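Local coordinates for L-ribulose 3-epimerase (Methylomonas sp. DH-1, PDB 7CJ4), which catalyses the manganese-dependent epimerization of ketoses at C3, with the highest activity toward L-ribulose, followed by D-ribulose, D-allulose and D-fructose, at residues H183-H188 against Y209-E214; V111-L116 against I149-V154. All coordinates share one frame; numbering follows the deposited sequence.

Contact 1: H183-H188 against Y209-E214. With MN (manganese (II) ion), chain C.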
ATOM      1  N   HIS A 183      13.162  12.213  -3.757  1.00 24.04           N
ATOM      2  CA  HIS A 183      12.101  12.665  -2.823  1.00 23.06           C
ATOM      3  C   HIS A 183      11.588  11.437  -2.067  1.00 21.03           C
ATOM      4  O   HIS A 183      11.068  10.517  -2.721  1.00 20.05           O
ATOM      5  CB  HIS A 183      11.010  13.420  -3.599  1.00 22.71           C
ATOM      6  CG  HIS A 183       9.833  13.800  -2.767  1.00 22.92           C
ATOM      7  ND1 HIS A 183       8.734  14.433  -3.299  1.00 22.90           N
ATOM      8  CD2 HIS A 183       9.572  13.624  -1.456  1.00 24.76           C
ATOM      9  CE1 HIS A 183       7.854  14.656  -2.349  1.00 23.74           C
ATOM     10  NE2 HIS A 183       8.345  14.170  -1.206  1.00 24.97           N
ATOM     11  N   LEU A 184      11.801  11.396  -0.750  1.00 21.76           N
ATOM     12  CA  LEU A 184      11.426  10.248   0.119  1.00 22.87           C
ATOM     13  C   LEU A 184      10.213  10.633   0.971  1.00 21.37           C
ATOM     14  O   LEU A 184      10.114  11.805   1.387  1.00 22.38           O
ATOM     15  CB  LEU A 184      12.608   9.848   1.007  1.00 23.51           C
ATOM     16  CG  LEU A 184      13.738   9.075   0.327  1.00 24.26           C
ATOM     17  CD1 LEU A 184      14.807   8.689   1.345  1.00 23.69           C
ATOM     18  CD2 LEU A 184      13.208   7.839  -0.383  1.00 23.71           C
ATOM     19  N   ASP A 185       9.337   9.662   1.221  1.00 18.31           N
ATOM     20  CA  ASP A 185       8.065   9.839   1.960  1.00 19.46           C
ATOM     21  C   ASP A 185       7.936   8.678   2.948  1.00 19.57           C
ATOM     22  O   ASP A 185       7.897   7.523   2.496  1.00 20.55           O
ATOM     23  CB  ASP A 185       6.895   9.918   0.977  1.00 20.29           C
ATOM     24  CG  ASP A 185       5.563  10.174   1.652  1.00 23.19           C
ATOM     25  OD1 ASP A 185       5.421   9.755   2.817  1.00 22.65           O
ATOM     26  OD2 ASP A 185       4.674  10.785   0.998  1.00 24.45           O
ATOM     27  N   THR A 186       7.901   8.969   4.246  1.00 20.26           N
ATOM     28  CA  THR A 186       7.927   7.932   5.308  1.00 21.95           C
ATOM     29  C   THR A 186       6.761   6.956   5.087  1.00 22.45           C
ATOM     30  O   THR A 186       6.959   5.750   5.337  1.00 21.53           O
ATOM     31  CB  THR A 186       7.934   8.568   6.702  1.00 22.27           C
ATOM     32  OG1 THR A 186       6.774   9.392   6.808  1.00 21.95           O
ATOM     33  CG2 THR A 186       9.191   9.368   6.969  1.00 21.22           C
ATOM     34  N   TYR A 187       5.601   7.445   4.625  1.00 21.94           N
ATOM     35  CA  TYR A 187       4.385   6.618   4.401  1.00 22.45           C
ATOM     36  C   TYR A 187       4.722   5.504   3.406  1.00 21.21           C
ATOM     37  O   TYR A 187       4.388   4.332   3.683  1.00 18.30           O
ATOM     38  CB  TYR A 187       3.197   7.453   3.910  1.00 24.48           C
ATOM     39  CG  TYR A 187       2.071   6.646   3.309  1.00 24.89           C
ATOM     40  CD1 TYR A 187       1.235   5.870   4.096  1.00 25.30           C
ATOM     41  CD2 TYR A 187       1.839   6.655   1.942  1.00 24.34           C
ATOM     42  CE1 TYR A 187       0.205   5.124   3.540  1.00 26.63           C
ATOM     43  CE2 TYR A 187       0.821   5.910   1.370  1.00 23.34           C
ATOM     44  CZ  TYR A 187      -0.005   5.146   2.172  1.00 25.85           C
ATOM     45  OH  TYR A 187      -1.023   4.426   1.610  1.00 28.17           O
ATOM     46  N   HIS A 188       5.361   5.860   2.285  1.00 22.45           N
ATOM     47  CA  HIS A 188       5.736   4.919   1.191  1.00 23.80           C
ATOM     48  C   HIS A 188       6.925   4.059   1.642  1.00 21.80           C
ATOM     49  O   HIS A 188       6.953   2.854   1.328  1.00 21.02           O
ATOM     50  CB  HIS A 188       6.007   5.691  -0.109  1.00 22.23           C
ATOM     51  CG  HIS A 188       4.799   6.396  -0.625  1.00 22.46           C
ATOM     52  ND1 HIS A 188       3.688   5.711  -1.073  1.00 21.99           N
ATOM     53  CD2 HIS A 188       4.512   7.715  -0.748  1.00 22.35           C
ATOM     54  CE1 HIS A 188       2.768   6.577  -1.457  1.00 23.73           C
ATOM     55  NE2 HIS A 188       3.251   7.815  -1.276  1.00 22.55           N
ATOM     56  N   TYR A 209      14.185  16.410  -1.024  1.00 21.86           N
ATOM     57  CA  TYR A 209      12.818  16.694  -0.516  1.00 22.26           C
ATOM     58  C   TYR A 209      12.361  15.522   0.351  1.00 22.65           C
ATOM     59  O   TYR A 209      12.695  14.362   0.042  1.00 22.85           O
ATOM     60  CB  TYR A 209      11.855  16.907  -1.687  1.00 22.47           C
ATOM     61  CG  TYR A 209      10.728  17.880  -1.431  1.00 23.06           C
ATOM     62  CD1 TYR A 209       9.575  17.484  -0.777  1.00 23.94           C
ATOM     63  CD2 TYR A 209      10.798  19.190  -1.873  1.00 22.43           C
ATOM     64  CE1 TYR A 209       8.541  18.372  -0.537  1.00 22.75           C
ATOM     65  CE2 TYR A 209       9.766  20.085  -1.656  1.00 21.52           C
ATOM     66  CZ  TYR A 209       8.631  19.677  -0.985  1.00 22.31           C
ATOM     67  OH  TYR A 209       7.606  20.552  -0.765  1.00 21.26           O
ATOM     68  N   VAL A 210      11.596  15.819   1.398  1.00 23.97           N
ATOM     69  CA  VAL A 210      11.089  14.802   2.364  1.00 23.19           C
ATOM     70  C   VAL A 210       9.596  15.026   2.618  1.00 21.87           C
ATOM     71  O   VAL A 210       9.187  16.184   2.844  1.00 19.53           O
ATOM     72  CB  VAL A 210      11.879  14.840   3.682  1.00 24.43           C
ATOM     73  CG1 VAL A 210      11.099  14.175   4.809  1.00 25.16           C
ATOM     74  CG2 VAL A 210      13.253  14.209   3.520  1.00 25.57           C
ATOM     75  N   HIS A 211       8.823  13.939   2.596  1.00 19.89           N
ATOM     76  CA  HIS A 211       7.420  13.889   3.084  1.00 20.12           C
ATOM     77  C   HIS A 211       7.375  13.078   4.376  1.00 20.12           C
ATOM     78  O   HIS A 211       7.827  11.917   4.354  1.00 18.39           O
ATOM     79  CB  HIS A 211       6.484  13.310   2.021  1.00 19.02           C
ATOM     80  CG  HIS A 211       6.030  14.333   1.039  1.00 22.06           C
ATOM     81  ND1 HIS A 211       5.037  14.081   0.107  1.00 22.37           N
ATOM     82  CD2 HIS A 211       6.416  15.614   0.859  1.00 21.29           C
ATOM     83  CE1 HIS A 211       4.845  15.159  -0.622  1.00 23.67           C
ATOM     84  NE2 HIS A 211       5.669  16.121  -0.170  1.00 23.54           N
ATOM     85  N   ILE A 212       6.869  13.693   5.447  1.00 21.24           N
ATOM     86  CA  ILE A 212       6.549  13.023   6.738  1.00 21.61           C
ATOM     87  C   ILE A 212       5.077  12.619   6.700  1.00 22.25           C
ATOM     88  O   ILE A 212       4.223  13.528   6.748  1.00 22.68           O
ATOM     89  CB  ILE A 212       6.840  13.944   7.941  1.00 21.69           C
ATOM     90  CG1 ILE A 212       8.283  14.444   7.946  1.00 20.33           C
ATOM     91  CG2 ILE A 212       6.485  13.244   9.241  1.00 22.57           C
ATOM     92  CD1 ILE A 212       9.294  13.372   7.677  1.00 20.39           C
ATOM     93  N   GLY A 213       4.811  11.312   6.618  1.00 23.68           N
ATOM     94  CA  GLY A 213       3.460  10.720   6.692  1.00 22.31           C
ATOM     95  C   GLY A 213       3.431   9.474   7.567  1.00 21.27           C
ATOM     96  O   GLY A 213       4.330   8.622   7.419  1.00 21.56           O
ATOM     97  N   GLU A 214       2.431   9.363   8.447  1.00 22.71           N
ATOM     98  CA  GLU A 214       2.220   8.182   9.328  1.00 22.44           C
ATOM     99  C   GLU A 214       1.763   7.002   8.462  1.00 22.63           C
ATOM    100  O   GLU A 214       1.248   7.240   7.326  1.00 22.34           O
ATOM    101  CB  GLU A 214       1.219   8.508  10.439  1.00 22.02           C
ATOM    102  CG  GLU A 214       1.058   7.391  11.458  1.00 20.59           C
ATOM    103  CD  GLU A 214       2.358   6.885  12.051  1.00 20.56           C
ATOM    104  OE1 GLU A 214       2.722   7.346  13.147  1.00 20.26           O
ATOM    105  OE2 GLU A 214       2.994   6.026  11.424  1.00 18.97           O
TER
HETATM  106 MN    MN C 301       4.043  12.231  -0.394  1.00 31.87          MN
HETATM  107  O   HOH W   1       2.537  11.289  -1.679  0.50 19.34           O
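Thr-186 OG1 donates to Gly-213 O at 2.6 Å, fastening the start of helix 186-192 to the turn after strand 207-212; the hydroxyl is turned there by its place between the backbone N and the carbonyl carbon (chi1 58°). Upstream the two strands pair in parallel: Leu-184 N bonds to Tyr-209 O at 3.2 Å, His-211 N to Leu-184 O at 2.8 Å, and Thr-186 N to His-211 O at 3.0 Å, which carries the pairing to the first residue of the helix. Asp-185 is the N-cap of this helix, and its carboxylate divides its work: Asp-185 OD1 accepts from Tyr-187 N (2.9 Å), whereas Asp-185 OD2 binds manganese at 2.1 Å. From the adjacent strand His-211 ND1 reaches the same ion at 2.2 Å; Glu-152, Glu-246 and a water complete its ligands. His-183 lies over one face of the His-211 ring with its NE2 edge toward that face, the planes at 84° and His-183 NE2 lying 3.2 Å from His-211 CD2. Tyr-209 in turn brings its ring edge to a face of His-183 (planes at 54°) and lays its CB over that face, closing an aromatic cluster. Glu-41 OE1 hydrogen-bonds to both His-211 NE2 and Tyr-209 OH. With both nitrogens engaged and a ring edge against its face, the imidazole of His-211 is fixed in rotation, and the Glu-41 carboxylate would be expected to polarise it toward stronger donation to manganese.

Contact 2: V111-L116 against I149-V154. With MN (manganese (II) ion), chain C.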
ATOM      1  N   VAL A 111       4.981  12.653  -7.645  1.00 20.18           N
ATOM      2  CA  VAL A 111       5.021  11.600  -8.698  1.00 19.71           C
ATOM      3  C   VAL A 111       4.939  12.294 -10.061  1.00 19.65           C
ATOM      4  O   VAL A 111       3.887  12.219 -10.712  1.00 20.67           O
ATOM      5  CB  VAL A 111       3.902  10.569  -8.461  1.00 22.05           C
ATOM      6  CG1 VAL A 111       3.873   9.483  -9.523  1.00 24.39           C
ATOM      7  CG2 VAL A 111       4.032   9.953  -7.074  1.00 21.69           C
ATOM      8  N   ILE A 112       6.023  12.968 -10.449  1.00 19.66           N
ATOM      9  CA  ILE A 112       6.102  13.830 -11.664  1.00 18.50           C
ATOM     10  C   ILE A 112       6.630  13.015 -12.844  1.00 16.83           C
ATOM     11  O   ILE A 112       6.735  13.591 -13.929  1.00 18.41           O
ATOM     12  CB  ILE A 112       7.007  15.056 -11.420  1.00 19.10           C
ATOM     13  CG1 ILE A 112       8.381  14.649 -10.883  1.00 19.79           C
ATOM     14  CG2 ILE A 112       6.322  16.072 -10.526  1.00 17.69           C
ATOM     15  CD1 ILE A 112       9.347  15.803 -10.763  1.00 20.05           C
ATOM     16  N   TYR A 113       6.958  11.738 -12.634  1.00 16.07           N
ATOM     17  CA  TYR A 113       7.719  10.900 -13.598  1.00 18.45           C
ATOM     18  C   TYR A 113       6.841   9.770 -14.164  1.00 19.39           C
ATOM     19  O   TYR A 113       7.339   8.974 -14.976  1.00 19.59           O
ATOM     20  CB  TYR A 113       8.959  10.326 -12.909  1.00 18.23           C
ATOM     21  CG  TYR A 113       8.655   9.564 -11.646  1.00 18.95           C
ATOM     22  CD1 TYR A 113       8.168   8.268 -11.695  1.00 20.01           C
ATOM     23  CD2 TYR A 113       8.833  10.143 -10.403  1.00 19.91           C
ATOM     24  CE1 TYR A 113       7.876   7.560 -10.543  1.00 20.39           C
ATOM     25  CE2 TYR A 113       8.544   9.451  -9.239  1.00 19.84           C
ATOM     26  CZ  TYR A 113       8.067   8.153  -9.310  1.00 19.80           C
ATOM     27  OH  TYR A 113       7.782   7.450  -8.178  1.00 18.34           O
ATOM     28  N   CYS A 114       5.578   9.690 -13.746  1.00 20.98           N
ATOM     29  CA  CYS A 114       4.619   8.647 -14.191  1.00 22.38           C
ATOM     30  C   CYS A 114       3.210   9.025 -13.737  1.00 24.10           C
ATOM     31  O   CYS A 114       3.080   9.973 -12.925  1.00 22.29           O
ATOM     32  CB  CYS A 114       4.970   7.282 -13.615  1.00 24.14           C
ATOM     33  SG  CYS A 114       4.645   7.156 -11.837  1.00 27.12           S
ATOM     34  N   ALA A 115       2.205   8.310 -14.247  1.00 23.84           N
ATOM     35  CA  ALA A 115       0.808   8.379 -13.768  1.00 24.35           C
ATOM     36  C   ALA A 115       0.782   7.905 -12.309  1.00 26.29           C
ATOM     37  O   ALA A 115       1.290   6.798 -12.022  1.00 25.44           O
ATOM     38  CB  ALA A 115      -0.096   7.556 -14.652  1.00 23.66           C
ATOM     39  N   LEU A 116       0.264   8.747 -11.409  1.00 26.76           N
ATOM     40  CA  LEU A 116       0.013   8.396  -9.989  1.00 25.96           C
ATOM     41  C   LEU A 116      -1.197   7.462  -9.933  1.00 26.25           C
ATOM     42  O   LEU A 116      -2.292   7.904 -10.321  1.00 25.16           O
ATOM     43  CB  LEU A 116      -0.248   9.675  -9.194  1.00 24.04           C
ATOM     44  CG  LEU A 116      -0.533   9.466  -7.710  1.00 27.48           C
ATOM     45  CD1 LEU A 116       0.752   9.218  -6.938  1.00 26.25           C
ATOM     46  CD2 LEU A 116      -1.273  10.661  -7.128  1.00 31.62           C
ATOM     47  N   ILE A 149      13.776  19.737  -9.363  1.00 18.55           N
ATOM     48  CA  ILE A 149      12.746  18.661  -9.355  1.00 20.35           C
ATOM     49  C   ILE A 149      13.233  17.521  -8.452  1.00 20.06           C
ATOM     50  O   ILE A 149      14.421  17.164  -8.510  1.00 20.04           O
ATOM     51  CB  ILE A 149      12.395  18.189 -10.782  1.00 20.36           C
ATOM     52  CG1 ILE A 149      13.528  17.388 -11.432  1.00 21.24           C
ATOM     53  CG2 ILE A 149      11.974  19.376 -11.635  1.00 21.73           C
ATOM     54  CD1 ILE A 149      13.148  16.718 -12.742  1.00 22.94           C
ATOM     55  N   ASP A 150      12.318  16.981  -7.648  1.00 20.71           N
ATOM     56  CA  ASP A 150      12.566  15.871  -6.700  1.00 21.45           C
ATOM     57  C   ASP A 150      11.573  14.758  -7.038  1.00 22.18           C
ATOM     58  O   ASP A 150      10.356  15.000  -6.916  1.00 23.48           O
ATOM     59  CB  ASP A 150      12.441  16.377  -5.265  1.00 21.91           C
ATOM     60  CG  ASP A 150      13.029  17.765  -5.088  1.00 22.35           C
ATOM     61  OD1 ASP A 150      14.249  17.862  -4.862  1.00 22.77           O
ATOM     62  OD2 ASP A 150      12.262  18.738  -5.215  1.00 24.46           O
ATOM     63  N   LEU A 151      12.068  13.608  -7.501  1.00 22.38           N
ATOM     64  CA  LEU A 151      11.217  12.455  -7.885  1.00 23.50           C
ATOM     65  C   LEU A 151      10.832  11.700  -6.609  1.00 23.39           C
ATOM     66  O   LEU A 151      11.730  11.168  -5.944  1.00 21.30           O
ATOM     67  CB  LEU A 151      11.972  11.544  -8.859  1.00 24.60           C
ATOM     68  CG  LEU A 151      12.757  12.236  -9.972  1.00 25.25           C
ATOM     69  CD1 LEU A 151      12.839  11.353 -11.201  1.00 25.95           C
ATOM     70  CD2 LEU A 151      12.152  13.568 -10.349  1.00 26.14           C
ATOM     71  N   GLU A 152       9.543  11.677  -6.274  1.00 23.73           N
ATOM     72  CA  GLU A 152       9.035  11.018  -5.045  1.00 22.46           C
ATOM     73  C   GLU A 152       8.936   9.507  -5.276  1.00 23.01           C
ATOM     74  O   GLU A 152       8.128   9.068  -6.132  1.00 20.73           O
ATOM     75  CB  GLU A 152       7.689  11.615  -4.638  1.00 21.74           C
ATOM     76  CG  GLU A 152       7.141  11.031  -3.345  1.00 21.76           C
ATOM     77  CD  GLU A 152       5.907  11.735  -2.806  1.00 22.47           C
ATOM     78  OE1 GLU A 152       5.231  12.425  -3.591  1.00 23.99           O
ATOM     79  OE2 GLU A 152       5.624  11.592  -1.602  1.00 24.13           O
ATOM     80  N   VAL A 153       9.722   8.730  -4.529  1.00 22.21           N
ATOM     81  CA  VAL A 153       9.604   7.243  -4.516  1.00 24.74           C
ATOM     82  C   VAL A 153       8.318   6.905  -3.759  1.00 24.04           C
ATOM     83  O   VAL A 153       8.219   7.320  -2.586  1.00 22.63           O
ATOM     84  CB  VAL A 153      10.846   6.583  -3.890  1.00 24.36           C
ATOM     85  CG1 VAL A 153      10.628   5.104  -3.618  1.00 24.05           C
ATOM     86  CG2 VAL A 153      12.066   6.791  -4.770  1.00 24.53           C
ATOM     87  N   VAL A 154       7.361   6.235  -4.421  1.00 23.60           N
ATOM     88  CA  VAL A 154       6.053   5.839  -3.815  1.00 23.28           C
ATOM     89  C   VAL A 154       5.887   4.315  -3.882  1.00 22.93           C
ATOM     90  O   VAL A 154       6.653   3.658  -4.613  1.00 22.27           O
ATOM     91  CB  VAL A 154       4.867   6.573  -4.470  1.00 23.40           C
ATOM     92  CG1 VAL A 154       4.975   8.076  -4.258  1.00 23.79           C
ATOM     93  CG2 VAL A 154       4.713   6.247  -5.948  1.00 23.90           C
TER
HETATM   94 MN    MN C 301       4.043  12.231  -0.394  1.00 31.87          MN
HETATM   95  O   HOH W   1       2.537  11.289  -1.679  0.50 19.34           O
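The Tyr-113 ring meets Glu-152 of strand 148-152 with its edge, where the backbone N and O of Glu-152 both lie close to the ring plane. Tyr-113 OH donates to Glu-152 O at 2.6 Å, the phenol oxygen tilted 25° from the carbonyl plane, so that the backbone of a metal ligand is anchored from the loop side. Tyr-113 CD2 packs obliquely against Leu-151 CB at 3.8 Å. With CG between the backbone N and the carbonyl carbon (chi1 55°), the Tyr-113 ring is directed toward the strand. Ile-112 crosses Leu-151 at about a right angle, and Ile-112 CD1 meets the strand's apolar flank 3.6 Å from Leu-151 CD2 and 3.9 Å from Ile-149 CB. At the other end of the contact Val-111 CG2 touches Val-154 CG1 at 3.5 Å. Between these patches the extended side chain of Glu-152 runs past Val-111 toward the barrel mouth. Its CG is anti to the backbone N (chi1 -177°), and at the end of the chain Glu-152 OE2 binds manganese at 2.1 Å; Glu-152 OE1 stays 3.4 Å from the ion, too far to act as a second ligand. Glu-152 also binds D-allulose and D-fructose and is, by similarity, one of the two proton donor/acceptor residues. The contact thus sets the loop after strand 107-109 along strand 148-152, the next strand of the barrel. Outside it, Met-135 of helix 125-143 packs on Ile-112, Tyr-113 and Leu-151, Ser-131 of that helix bonds to Tyr-113 O, and strand 180-185 pairs with strand 148-152 as its neighbour in the barrel.

How the contacts relate
From the N terminus, contact 2 comes first: it closes the excursion that leaves the barrel after strand 107-109, runs through helix 125-143 and returns in strand 148-152. The chain then passes through helix 165-175 into strand 180-185, where contact 1 opens; its loop holds helices 186-192 and 198-203 and ends with strand 207-212. The two loops follow in series, neither nested nor crossed. They join in the sheet, since strands 148-152 and 180-185 are neighbours, with probable backbone hydrogen bonds between His-183 and both Leu-151 and Val-153. Together they tie consecutive parts of the TIM barrel round one manganese ion.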